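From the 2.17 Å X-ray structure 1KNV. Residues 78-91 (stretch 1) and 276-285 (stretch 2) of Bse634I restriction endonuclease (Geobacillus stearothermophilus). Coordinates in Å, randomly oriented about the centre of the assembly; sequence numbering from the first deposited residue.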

ATOM      1  N   TRP B  78      -6.026 -36.098  24.401  1.00 29.24           N
ATOM      2  CA  TRP B  78      -5.708 -35.845  25.799  1.00 28.47           C
ATOM      3  C   TRP B  78      -4.925 -34.539  25.907  1.00 27.94           C
ATOM      4  O   TRP B  78      -5.190 -33.715  26.783  1.00 29.22           O
ATOM      5  CB  TRP B  78      -4.878 -36.991  26.399  1.00 28.72           C
ATOM      6  CG  TRP B  78      -5.663 -38.241  26.680  1.00 28.97           C
ATOM      7  CD1 TRP B  78      -6.982 -38.323  27.047  1.00 29.20           C
ATOM      8  CD2 TRP B  78      -5.170 -39.582  26.658  1.00 28.91           C
ATOM      9  NE1 TRP B  78      -7.335 -39.632  27.252  1.00 29.23           N
ATOM     10  CE2 TRP B  78      -6.242 -40.426  27.021  1.00 29.33           C
ATOM     11  CE3 TRP B  78      -3.925 -40.154  26.365  1.00 29.19           C
ATOM     12  CZ2 TRP B  78      -6.104 -41.811  27.099  1.00 29.63           C
ATOM     13  CZ3 TRP B  78      -3.788 -41.530  26.440  1.00 28.54           C
ATOM     14  CH2 TRP B  78      -4.872 -42.345  26.804  1.00 29.45           C
ATOM     15  N   PHE B  79      -3.962 -34.348  25.013  1.00 26.42           N
ATOM     16  CA  PHE B  79      -3.159 -33.135  25.030  1.00 26.38           C
ATOM     17  C   PHE B  79      -4.041 -31.906  24.848  1.00 26.60           C
ATOM     18  O   PHE B  79      -3.833 -30.883  25.495  1.00 26.97           O
ATOM     19  CB  PHE B  79      -2.121 -33.177  23.921  1.00 25.69           C
ATOM     20  CG  PHE B  79      -1.246 -31.975  23.888  1.00 25.75           C
ATOM     21  CD1 PHE B  79      -0.352 -31.731  24.924  1.00 25.84           C
ATOM     22  CD2 PHE B  79      -1.316 -31.077  22.828  1.00 26.04           C
ATOM     23  CE1 PHE B  79       0.468 -30.609  24.908  1.00 25.81           C
ATOM     24  CE2 PHE B  79      -0.504 -29.951  22.798  1.00 25.67           C
ATOM     25  CZ  PHE B  79       0.392 -29.717  23.843  1.00 26.78           C
ATOM     26  N   GLU B  80      -5.017 -32.019  23.952  1.00 26.40           N
ATOM     27  CA  GLU B  80      -5.955 -30.941  23.668  1.00 26.55           C
ATOM     28  C   GLU B  80      -6.736 -30.594  24.924  1.00 25.71           C
ATOM     29  O   GLU B  80      -6.968 -29.416  25.221  1.00 24.86           O
ATOM     30  CB  GLU B  80      -6.926 -31.365  22.556  1.00 28.34           C
ATOM     31  CG  GLU B  80      -6.377 -31.211  21.133  1.00 32.39           C
ATOM     32  CD  GLU B  80      -7.105 -32.081  20.109  1.00 33.44           C
ATOM     33  OE1 GLU B  80      -8.340 -32.213  20.208  1.00 34.89           O
ATOM     34  OE2 GLU B  80      -6.446 -32.623  19.193  1.00 35.21           O
ATOM     35  N   VAL B  81      -7.149 -31.622  25.663  1.00 25.31           N
ATOM     36  CA  VAL B  81      -7.897 -31.404  26.898  1.00 24.41           C
ATOM     37  C   VAL B  81      -6.990 -30.743  27.934  1.00 24.86           C
ATOM     38  O   VAL B  81      -7.412 -29.829  28.644  1.00 24.90           O
ATOM     39  CB  VAL B  81      -8.452 -32.726  27.478  1.00 23.33           C
ATOM     40  CG1 VAL B  81      -9.107 -32.470  28.828  1.00 22.13           C
ATOM     41  CG2 VAL B  81      -9.464 -33.324  26.518  1.00 22.47           C
ATOM     42  N   MET B  82      -5.740 -31.195  28.005  1.00 24.89           N
ATOM     43  CA  MET B  82      -4.775 -30.639  28.956  1.00 25.03           C
ATOM     44  C   MET B  82      -4.528 -29.153  28.719  1.00 24.77           C
ATOM     45  O   MET B  82      -4.529 -28.351  29.660  1.00 23.35           O
ATOM     46  CB  MET B  82      -3.460 -31.411  28.875  1.00 25.28           C
ATOM     47  CG  MET B  82      -3.574 -32.803  29.462  1.00 25.29           C
ATOM     48  SD  MET B  82      -2.100 -33.795  29.274  1.00 24.99           S
ATOM     49  CE  MET B  82      -2.673 -35.335  30.035  1.00 24.40           C
ATOM     50  N   ILE B  83      -4.304 -28.801  27.457  1.00 24.33           N
ATOM     51  CA  ILE B  83      -4.088 -27.416  27.069  1.00 24.58           C
ATOM     52  C   ILE B  83      -5.319 -26.590  27.470  1.00 24.74           C
ATOM     53  O   ILE B  83      -5.202 -25.568  28.148  1.00 25.05           O
ATOM     54  CB  ILE B  83      -3.864 -27.314  25.539  1.00 24.34           C
ATOM     55  CG1 ILE B  83      -2.475 -27.835  25.194  1.00 24.48           C
ATOM     56  CG2 ILE B  83      -3.993 -25.876  25.068  1.00 25.27           C
ATOM     57  CD1 ILE B  83      -1.360 -27.071  25.882  1.00 23.87           C
ATOM     58  N   ALA B  84      -6.498 -27.049  27.052  1.00 23.70           N
ATOM     59  CA  ALA B  84      -7.742 -26.358  27.351  1.00 22.53           C
ATOM     60  C   ALA B  84      -7.965 -26.136  28.845  1.00 22.52           C
ATOM     61  O   ALA B  84      -8.321 -25.037  29.261  1.00 23.69           O
ATOM     62  CB  ALA B  84      -8.917 -27.126  26.759  1.00 21.90           C
ATOM     63  N   ILE B  85      -7.767 -27.174  29.652  1.00 22.91           N
ATOM     64  CA  ILE B  85      -7.969 -27.067  31.099  1.00 22.82           C
ATOM     65  C   ILE B  85      -6.974 -26.099  31.736  1.00 22.13           C
ATOM     66  O   ILE B  85      -7.345 -25.247  32.547  1.00 22.53           O
ATOM     67  CB  ILE B  85      -7.823 -28.454  31.785  1.00 24.08           C
ATOM     68  CG1 ILE B  85      -8.920 -29.394  31.290  1.00 24.37           C
ATOM     69  CG2 ILE B  85      -7.884 -28.311  33.310  1.00 24.64           C
ATOM     70  CD1 ILE B  85     -10.308 -28.902  31.571  1.00 25.59           C
ATOM     71  N   GLN B  86      -5.707 -26.238  31.370  1.00 20.71           N
ATOM     72  CA  GLN B  86      -4.685 -25.378  31.927  1.00 19.77           C
ATOM     73  C   GLN B  86      -5.035 -23.935  31.597  1.00 19.97           C
ATOM     74  O   GLN B  86      -5.033 -23.077  32.476  1.00 21.65           O
ATOM     75  CB  GLN B  86      -3.307 -25.752  31.364  1.00 19.01           C
ATOM     76  CG  GLN B  86      -2.128 -25.097  32.092  1.00 20.58           C
ATOM     77  CD  GLN B  86      -1.937 -25.577  33.538  1.00 21.69           C
ATOM     78  OE1 GLN B  86      -1.169 -24.985  34.291  1.00 23.52           O
ATOM     79  NE2 GLN B  86      -2.630 -26.647  33.922  1.00 20.67           N
ATOM     80  N   SER B  87      -5.357 -23.668  30.334  1.00 20.30           N
ATOM     81  CA  SER B  87      -5.710 -22.310  29.903  1.00 18.91           C
ATOM     82  C   SER B  87      -6.888 -21.755  30.678  1.00 18.92           C
ATOM     83  O   SER B  87      -6.897 -20.578  31.047  1.00 19.59           O
ATOM     84  CB  SER B  87      -6.042 -22.284  28.411  1.00 17.04           C
ATOM     85  OG  SER B  87      -4.907 -22.637  27.648  1.00 17.13           O
ATOM     86  N   TRP B  88      -7.887 -22.600  30.912  1.00 20.65           N
ATOM     87  CA  TRP B  88      -9.076 -22.188  31.648  1.00 22.37           C
ATOM     88  C   TRP B  88      -8.693 -21.774  33.071  1.00 23.57           C
ATOM     89  O   TRP B  88      -9.156 -20.746  33.558  1.00 24.55           O
ATOM     90  CB  TRP B  88     -10.112 -23.323  31.668  1.00 21.78           C
ATOM     91  CG  TRP B  88     -11.307 -23.069  32.547  1.00 21.39           C
ATOM     92  CD1 TRP B  88     -11.317 -22.949  33.911  1.00 22.56           C
ATOM     93  CD2 TRP B  88     -12.664 -22.932  32.127  1.00 21.50           C
ATOM     94  NE1 TRP B  88     -12.596 -22.745  34.365  1.00 22.01           N
ATOM     95  CE2 TRP B  88     -13.442 -22.730  33.293  1.00 21.64           C
ATOM     96  CE3 TRP B  88     -13.299 -22.958  30.881  1.00 21.81           C
ATOM     97  CZ2 TRP B  88     -14.828 -22.559  33.243  1.00 21.81           C
ATOM     98  CZ3 TRP B  88     -14.678 -22.788  30.835  1.00 21.75           C
ATOM     99  CH2 TRP B  88     -15.427 -22.590  32.010  1.00 22.00           C
ATOM    100  N   ASN B  89      -7.842 -22.560  33.731  1.00 23.99           N
ATOM    101  CA  ASN B  89      -7.426 -22.224  35.090  1.00 24.67           C
ATOM    102  C   ASN B  89      -6.439 -21.049  35.121  1.00 25.76           C
ATOM    103  O   ASN B  89      -6.339 -20.339  36.124  1.00 27.62           O
ATOM    104  CB  ASN B  89      -6.806 -23.443  35.785  1.00 25.36           C
ATOM    105  CG  ASN B  89      -7.836 -24.514  36.126  1.00 25.45           C
ATOM    106  OD1 ASN B  89      -8.998 -24.213  36.392  1.00 25.97           O
ATOM    107  ND2 ASN B  89      -7.402 -25.772  36.139  1.00 25.56           N
ATOM    108  N   TYR B  90      -5.715 -20.844  34.021  1.00 26.07           N
ATOM    109  CA  TYR B  90      -4.754 -19.749  33.918  1.00 24.57           C
ATOM    110  C   TYR B  90      -5.421 -18.382  34.012  1.00 23.79           C
ATOM    111  O   TYR B  90      -4.973 -17.522  34.770  1.00 22.16           O
ATOM    112  CB  TYR B  90      -3.975 -19.826  32.599  1.00 24.06           C
ATOM    113  CG  TYR B  90      -3.106 -18.609  32.313  1.00 23.19           C
ATOM    114  CD1 TYR B  90      -1.776 -18.553  32.719  1.00 22.46           C
ATOM    115  CD2 TYR B  90      -3.626 -17.507  31.644  1.00 23.85           C
ATOM    116  CE1 TYR B  90      -0.989 -17.424  32.464  1.00 21.68           C
ATOM    117  CE2 TYR B  90      -2.851 -16.380  31.389  1.00 23.16           C
ATOM    118  CZ  TYR B  90      -1.538 -16.345  31.799  1.00 22.29           C
ATOM    119  OH  TYR B  90      -0.797 -15.214  31.546  1.00 21.88           O
ATOM    120  N   ARG B  91      -6.480 -18.163  33.238  1.00 23.82           N
ATOM    121  CA  ARG B  91      -7.123 -16.859  33.288  1.00 24.50           C
ATOM    122  C   ARG B  91      -7.793 -16.650  34.631  1.00 24.94           C
ATOM    123  O   ARG B  91      -8.009 -15.511  35.057  1.00 24.91           O
ATOM    124  CB  ARG B  91      -8.135 -16.676  32.153  1.00 23.37           C
ATOM    125  CG  ARG B  91      -9.319 -17.597  32.178  1.00 24.39           C
ATOM    126  CD  ARG B  91     -10.437 -17.054  31.280  1.00 24.40           C
ATOM    127  NE  ARG B  91     -11.055 -15.830  31.806  1.00 23.89           N
ATOM    128  CZ  ARG B  91     -11.878 -15.786  32.853  1.00 23.86           C
ATOM    129  NH1 ARG B  91     -12.197 -16.894  33.508  1.00 23.05           N
ATOM    130  NH2 ARG B  91     -12.400 -14.630  33.240  1.00 24.08           N
ATOM    131  N   SER B 276       8.285 -23.983  24.028  1.00 24.87           N
ATOM    132  CA  SER B 276       8.557 -25.390  24.258  1.00 25.13           C
ATOM    133  C   SER B 276       7.728 -25.768  25.477  1.00 24.80           C
ATOM    134  O   SER B 276       7.909 -25.211  26.556  1.00 25.31           O
ATOM    135  CB  SER B 276      10.039 -25.598  24.535  1.00 25.46           C
ATOM    136  OG  SER B 276      10.337 -26.973  24.677  1.00 28.70           O
ATOM    137  N   LEU B 277       6.798 -26.694  25.304  1.00 24.92           N
ATOM    138  CA  LEU B 277       5.952 -27.094  26.414  1.00 25.94           C
ATOM    139  C   LEU B 277       6.338 -28.467  26.952  1.00 26.36           C
ATOM    140  O   LEU B 277       6.060 -29.489  26.326  1.00 27.77           O
ATOM    141  CB  LEU B 277       4.486 -27.092  25.973  1.00 25.70           C
ATOM    142  CG  LEU B 277       3.962 -25.761  25.433  1.00 24.22           C
ATOM    143  CD1 LEU B 277       2.584 -25.964  24.843  1.00 24.83           C
ATOM    144  CD2 LEU B 277       3.920 -24.730  26.544  1.00 23.91           C
ATOM    145  N   THR B 278       6.984 -28.490  28.114  1.00 26.72           N
ATOM    146  CA  THR B 278       7.395 -29.752  28.718  1.00 26.55           C
ATOM    147  C   THR B 278       6.526 -30.027  29.926  1.00 25.46           C
ATOM    148  O   THR B 278       6.005 -31.124  30.100  1.00 25.22           O
ATOM    149  CB  THR B 278       8.872 -29.714  29.171  1.00 27.08           C
ATOM    150  OG1 THR B 278       9.713 -29.393  28.056  1.00 28.93           O
ATOM    151  CG2 THR B 278       9.289 -31.069  29.722  1.00 27.10           C
ATOM    152  N   SER B 279       6.362 -29.001  30.749  1.00 25.73           N
ATOM    153  CA  SER B 279       5.565 -29.100  31.959  1.00 25.18           C
ATOM    154  C   SER B 279       4.347 -28.237  31.800  1.00 24.36           C
ATOM    155  O   SER B 279       4.282 -27.411  30.898  1.00 24.95           O
ATOM    156  CB  SER B 279       6.363 -28.593  33.161  1.00 25.55           C
ATOM    157  OG  SER B 279       6.647 -27.205  33.039  1.00 27.38           O
ATOM    158  N   PHE B 280       3.382 -28.421  32.684  1.00 24.01           N
ATOM    159  CA  PHE B 280       2.187 -27.607  32.635  1.00 24.80           C
ATOM    160  C   PHE B 280       2.523 -26.174  32.977  1.00 25.32           C
ATOM    161  O   PHE B 280       1.828 -25.249  32.570  1.00 26.91           O
ATOM    162  CB  PHE B 280       1.144 -28.155  33.592  1.00 23.88           C
ATOM    163  CG  PHE B 280       0.531 -29.404  33.103  1.00 24.50           C
ATOM    164  CD1 PHE B 280       1.214 -30.605  33.209  1.00 25.39           C
ATOM    165  CD2 PHE B 280      -0.681 -29.371  32.427  1.00 25.09           C
ATOM    166  CE1 PHE B 280       0.705 -31.764  32.644  1.00 26.51           C
ATOM    167  CE2 PHE B 280      -1.204 -30.512  31.857  1.00 26.14           C
ATOM    168  CZ  PHE B 280      -0.509 -31.719  31.964  1.00 27.04           C
ATOM    169  N   GLU B 281       3.598 -25.980  33.721  1.00 25.39           N
ATOM    170  CA  GLU B 281       3.988 -24.632  34.068  1.00 25.60           C
ATOM    171  C   GLU B 281       4.439 -23.909  32.800  1.00 25.34           C
ATOM    172  O   GLU B 281       4.302 -22.689  32.699  1.00 24.79           O
ATOM    173  CB  GLU B 281       5.119 -24.646  35.095  1.00 26.54           C
ATOM    174  CG  GLU B 281       5.651 -23.262  35.411  1.00 28.04           C
ATOM    175  CD  GLU B 281       6.680 -23.277  36.517  1.00 30.01           C
ATOM    176  OE1 GLU B 281       7.548 -24.174  36.508  1.00 31.03           O
ATOM    177  OE2 GLU B 281       6.628 -22.385  37.390  1.00 31.15           O
ATOM    178  N   ASP B 282       4.981 -24.663  31.840  1.00 24.44           N
ATOM    179  CA  ASP B 282       5.441 -24.068  30.581  1.00 24.14           C
ATOM    180  C   ASP B 282       4.280 -23.466  29.790  1.00 23.25           C
ATOM    181  O   ASP B 282       4.488 -22.606  28.932  1.00 23.57           O
ATOM    182  CB  ASP B 282       6.146 -25.100  29.695  1.00 24.10           C
ATOM    183  CG  ASP B 282       7.501 -25.507  30.230  1.00 24.42           C
ATOM    184  OD1 ASP B 282       8.123 -24.712  30.977  1.00 23.53           O
ATOM    185  OD2 ASP B 282       7.950 -26.621  29.877  1.00 24.17           O
ATOM    186  N   ILE B 283       3.067 -23.939  30.070  1.00 21.28           N
ATOM    187  CA  ILE B 283       1.870 -23.446  29.411  1.00 20.49           C
ATOM    188  C   ILE B 283       1.570 -22.061  29.969  1.00 21.09           C
ATOM    189  O   ILE B 283       1.271 -21.133  29.219  1.00 21.45           O
ATOM    190  CB  ILE B 283       0.660 -24.372  29.681  1.00 19.72           C
ATOM    191  CG1 ILE B 283       0.909 -25.759  29.079  1.00 18.98           C
ATOM    192  CG2 ILE B 283      -0.603 -23.755  29.105  1.00 19.15           C
ATOM    193  CD1 ILE B 283      -0.187 -26.779  29.391  1.00 17.76           C
ATOM    194  N   ASP B 284       1.645 -21.935  31.294  1.00 22.59           N
ATOM    195  CA  ASP B 284       1.402 -20.661  31.971  1.00 23.74           C
ATOM    196  C   ASP B 284       2.438 -19.624  31.539  1.00 24.24           C
ATOM    197  O   ASP B 284       2.112 -18.460  31.317  1.00 23.89           O
ATOM    198  CB  ASP B 284       1.505 -20.809  33.494  1.00 24.78           C
ATOM    199  CG  ASP B 284       0.421 -21.675  34.084  1.00 25.14           C
ATOM    200  OD1 ASP B 284      -0.566 -21.982  33.384  1.00 24.70           O
ATOM    201  OD2 ASP B 284       0.564 -22.035  35.274  1.00 26.70           O
ATOM    202  N   LYS B 285       3.696 -20.049  31.451  1.00 25.35           N
ATOM    203  CA  LYS B 285       4.777 -19.154  31.045  1.00 26.29           C
ATOM    204  C   LYS B 285       4.544 -18.640  29.622  1.00 24.60           C
ATOM    205  O   LYS B 285       4.744 -17.464  29.338  1.00 25.21           O
ATOM    206  CB  LYS B 285       6.128 -19.870  31.136  1.00 27.02           C
ATOM    207  CG  LYS B 285       6.571 -20.222  32.555  1.00 29.14           C
ATOM    208  CD  LYS B 285       7.955 -20.867  32.522  1.00 31.02           C
ATOM    209  CE  LYS B 285       8.482 -21.198  33.905  1.00 32.38           C
ATOM    210  NZ  LYS B 285       9.812 -21.869  33.809  1.00 33.37           N
TER
HETATM  211  O   HOH W   1      -3.064 -22.631  34.637  1.00 39.30           O

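Two segments nearly two hundred residues apart in sequence meet here, one a continuous helix, the other a loop leading into the first turns of a helix that continues beyond residue 285. The helix axes approach to 9.9 Å and their N-to-C directions differ by 56°, so the two helices cross obliquely here. The contact buries 476 Å², counting both sides, and no clear direct hydrogen bond spans it. Three residues cover the most surface: Gln86 on the first stretch, Phe280 and Asp284 on the second.

Gln86 is the hub. Its CA-to-CB bond points toward the second stretch, and with chi1 in t and chi2 in p the side chain lies across Phe280, Ile283 and Asp284. Its aliphatic part does apolar work: CG of Gln86 packs 3.6 Å from CG2 of Ile283. The terminal amide reaches the more polar side of the contact, but it is probably turned over in the model, so its oxygen and nitrogen cannot be assigned to partners with confidence. A glutamine suits this place because it brings both methylene groups and a polar end to a position where greasy and polar neighbours adjoin.

Phe280 fills the space beside it. The CA-to-CB bond runs sideways and chi1 is m, which carries the ring back along the first helix to Met82, one turn before Gln86. SD of Met82 lies 3.8 Å from CZ of Phe280 and 5.0 Å from the ring centroid, at the ring edge. The CA-to-CB bond of Met82 points toward the second stretch, and its extended chi2 and chi3 let the slender thioether reach that edge.

A further apolar cluster grows from Ile283, whose CA-to-CB bond points toward the first helix. CD1 of Ile283 meets CD1 of Ile83 at 3.7 Å. The CA-to-CB bond of Ile83 points away, yet its end comes nearer, and the same CD1 of Ile83 also lies 4.2 Å from CD1 of Leu277. Aliphatic side chains suit this buried cluster because they fill space and bring no polar group that would need a partner. Phe79 adds a looser contact, with its CZ 4.5 Å from CD1 of Leu277.

Asp284 anchors the polar end. A buried carboxylate needs partners, and water 1 lies where it can donate to OD1 of Asp284 at 2.9 Å and to O of Gln86 at 3.0 Å, placed between the carboxylate and the helix backbone. Tyr90, its CA-to-CB bond also toward the second stretch, brings its ring close: CE1 of Tyr90 is 3.5 Å from the backbone O of Asp284, and CD1 of Tyr90 is 3.7 Å from OD1 of Asp284. The hydroxyl of Tyr90 is satisfied elsewhere in the structure.

The approach to the second helix is braced from within. OG of Ser279 caps it by accepting from N of Asp282 at 3.3 Å, while OD2 of Asp282 accepts from N of Thr278 at 2.7 Å and N of Ser279 at 3.0 Å. The rule to read is apolar packing beside a buried polar patch that holds a water.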